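Local coordinates for metallophosphoesterase TT1561-like domain-containing protein (Aquifex aeolicus, PDB 2YVT) that is of unknown function but belongs to the calcineurin-like metallophosphoesterase superfamily and so probably hydrolyses phosphate esters with the help of bound metal ions, at residues 139-145 against 155-161. Residues are numbered along the deposited sequence; the frame is centred on the assembly and turned at random.
Sequences FGGLLTE and KYPRWYV
Phe139 drives its ring edge into one face of the Tyr156 ring in a T-shaped stack, the planes 85° apart, with Phe139 CE2 3.7 Å from Tyr156 CD2 and displaced toward the rim. A chi1 of -157°, which sets the Phe139 ring beside its own carbonyl carbon, carries it to Val161 in the first turn of helix 158-164, where CZ lies 4.0 Å from Val161 CG2 while Val161 CG1 sits over a ring face. Leu143 closes this cluster from the strand: its CD2 methyl touches both Tyr156 CB and Val161 CG2, and Ile207 of helix 202-211 touches both Leu143 and Val161. The Tyr156 hydroxyl ends in hydrogen bonds with Glu150 and His124.

Strand 155-157 pairs in parallel with the end of strand 134-144, whose other parallel partner in this mixed sheet is strand 175-180; Pro157 is the N-cap of the helix that follows. Tyr156 N donates to Leu142 O (2.9 Å), and Tyr156 O receives Thr144 N at 2.8 Å almost straight down the carbonyl bond. Thr144 OG1 reaches the same Tyr156 O at 3.0 Å from above the carbonyl plane, and also bonds Glu147 N. On the opposite sheet face, Leu142 runs alongside the extended Lys155 chain, whose NZ continues to salt bridges with Glu53 and Glu147.

Beyond the strand end, Glu145 and Arg158 lie side by side in a bidentate, side-on salt bridge. Arg158 NE meets Glu145 OE1 at 2.7 Å and Arg158 NH2 meets Glu145 OE2 at 2.8 Å, both on syn lone pairs, the two flat groups only 8° from coplanar. Arg158 NH1 is hydrogen-bonded to Thr206 OG1. A water links Glu145 O to Trp159 N. The two straight bonds should hold the guanidinium's rotation and probably keep Glu145 ionised.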
# COMPACT_ATOMS: atom_id res chain seq x y z
N PHE A 139 -3.69 -1.82 5.77
CA PHE A 139 -3.54 -3.27 5.85
C PHE A 139 -2.94 -3.71 4.52
O PHE A 139 -3.61 -3.73 3.48
CB PHE A 139 -4.89 -3.95 6.13
CG PHE A 139 -4.76 -5.33 6.75
CD1 PHE A 139 -5.47 -5.65 7.92
CD2 PHE A 139 -3.93 -6.31 6.19
CE1 PHE A 139 -5.36 -6.91 8.51
CE2 PHE A 139 -3.82 -7.58 6.77
CZ PHE A 139 -4.54 -7.88 7.93
N GLY A 140 -1.64 -4.02 4.55
CA GLY A 140 -0.90 -4.37 3.35
C GLY A 140 -0.92 -5.84 2.99
O GLY A 140 -1.67 -6.65 3.57
N GLY A 141 -0.11 -6.19 2.00
CA GLY A 141 -0.03 -7.57 1.53
C GLY A 141 -1.16 -7.95 0.60
O GLY A 141 -2.13 -7.21 0.44
N LEU A 142 -1.02 -9.11 -0.02
CA LEU A 142 -2.06 -9.66 -0.89
C LEU A 142 -3.14 -10.29 -0.03
O LEU A 142 -2.86 -11.23 0.71
CB LEU A 142 -1.47 -10.69 -1.85
CG LEU A 142 -2.42 -11.14 -2.97
CD1 LEU A 142 -2.68 -10.00 -3.97
CD2 LEU A 142 -1.83 -12.35 -3.66
N LEU A 143 -4.35 -9.77 -0.12
CA LEU A 143 -5.47 -10.32 0.65
C LEU A 143 -6.14 -11.38 -0.22
O LEU A 143 -6.41 -11.16 -1.41
CB LEU A 143 -6.44 -9.22 1.09
CG LEU A 143 -5.76 -8.03 1.78
CD1 LEU A 143 -6.78 -7.05 2.35
CD2 LEU A 143 -4.75 -8.48 2.86
N THR A 144 -6.35 -12.54 0.39
CA THR A 144 -6.77 -13.75 -0.31
C THR A 144 -7.82 -14.45 0.52
O THR A 144 -8.09 -14.08 1.67
CB THR A 144 -5.59 -14.75 -0.47
OG1 THR A 144 -5.25 -15.30 0.81
CG2 THR A 144 -4.37 -14.09 -1.11
N GLU A 145 -8.41 -15.50 -0.05
CA GLU A 145 -9.39 -16.27 0.69
C GLU A 145 -8.75 -17.15 1.75
O GLU A 145 -9.25 -17.21 2.87
CB GLU A 145 -10.27 -17.10 -0.25
CG GLU A 145 -11.14 -16.23 -1.15
CD GLU A 145 -12.10 -15.31 -0.39
OE1 GLU A 145 -12.31 -15.51 0.83
OE2 GLU A 145 -12.64 -14.37 -1.01
N LYS A 155 0.97 -12.38 2.41
CA LYS A 155 -0.36 -12.81 1.99
C LYS A 155 -1.21 -13.07 3.23
O LYS A 155 -0.72 -13.65 4.21
CB LYS A 155 -0.29 -14.10 1.15
CG LYS A 155 0.47 -13.99 -0.16
CD LYS A 155 0.19 -15.23 -1.02
CE LYS A 155 0.83 -15.15 -2.38
NZ LYS A 155 0.55 -16.37 -3.18
N TYR A 156 -2.46 -12.63 3.21
CA TYR A 156 -3.35 -12.79 4.35
C TYR A 156 -4.68 -13.38 3.92
O TYR A 156 -5.16 -13.09 2.82
CB TYR A 156 -3.58 -11.45 5.04
CG TYR A 156 -2.32 -10.89 5.64
CD1 TYR A 156 -1.88 -11.34 6.88
CD2 TYR A 156 -1.55 -9.94 4.96
CE1 TYR A 156 -0.70 -10.85 7.45
CE2 TYR A 156 -0.36 -9.44 5.52
CZ TYR A 156 0.05 -9.91 6.77
OH TYR A 156 1.20 -9.44 7.34
N PRO A 157 -5.27 -14.24 4.77
CA PRO A 157 -6.56 -14.86 4.48
C PRO A 157 -7.72 -14.05 5.04
O PRO A 157 -7.54 -13.34 6.04
CB PRO A 157 -6.46 -16.19 5.22
CG PRO A 157 -5.64 -15.86 6.44
CD PRO A 157 -4.69 -14.74 6.03
N ARG A 158 -8.89 -14.19 4.43
CA ARG A 158 -10.09 -13.44 4.81
C ARG A 158 -10.35 -13.47 6.32
O ARG A 158 -10.57 -12.43 6.93
CB ARG A 158 -11.32 -13.97 4.05
CG ARG A 158 -12.63 -13.35 4.47
CD ARG A 158 -13.81 -14.02 3.76
NE ARG A 158 -13.79 -13.79 2.31
CZ ARG A 158 -14.50 -12.86 1.68
NH1 ARG A 158 -15.28 -12.04 2.38
NH2 ARG A 158 -14.41 -12.73 0.36
N TRP A 159 -10.32 -14.66 6.91
CA TRP A 159 -10.63 -14.78 8.34
C TRP A 159 -9.74 -13.89 9.20
O TRP A 159 -10.21 -13.29 10.16
CB TRP A 159 -10.55 -16.24 8.81
CG TRP A 159 -9.17 -16.80 8.95
CD1 TRP A 159 -8.51 -17.55 8.04
CD2 TRP A 159 -8.29 -16.67 10.09
NE1 TRP A 159 -7.28 -17.91 8.52
CE2 TRP A 159 -7.12 -17.38 9.77
CE3 TRP A 159 -8.39 -16.02 11.33
CZ2 TRP A 159 -6.03 -17.46 10.66
CZ3 TRP A 159 -7.31 -16.10 12.21
CH2 TRP A 159 -6.14 -16.81 11.86
N TYR A 160 -8.46 -13.82 8.86
CA TYR A 160 -7.50 -13.06 9.65
C TYR A 160 -7.68 -11.55 9.46
O TYR A 160 -7.61 -10.78 10.41
CB TYR A 160 -6.08 -13.49 9.31
CG TYR A 160 -5.02 -12.75 10.09
CD1 TYR A 160 -4.72 -13.11 11.41
CD2 TYR A 160 -4.30 -11.71 9.51
CE1 TYR A 160 -3.74 -12.43 12.14
CE2 TYR A 160 -3.32 -11.02 10.21
CZ TYR A 160 -3.05 -11.39 11.53
OH TYR A 160 -2.08 -10.72 12.23
N VAL A 161 -7.92 -11.14 8.21
CA VAL A 161 -8.18 -9.74 7.91
C VAL A 161 -9.39 -9.26 8.72
O VAL A 161 -9.33 -8.23 9.39
CB VAL A 161 -8.37 -9.53 6.40
CG1 VAL A 161 -8.72 -8.08 6.10
CG2 VAL A 161 -7.10 -9.97 5.65
O HOH W 1 -10.29 -17.21 5.41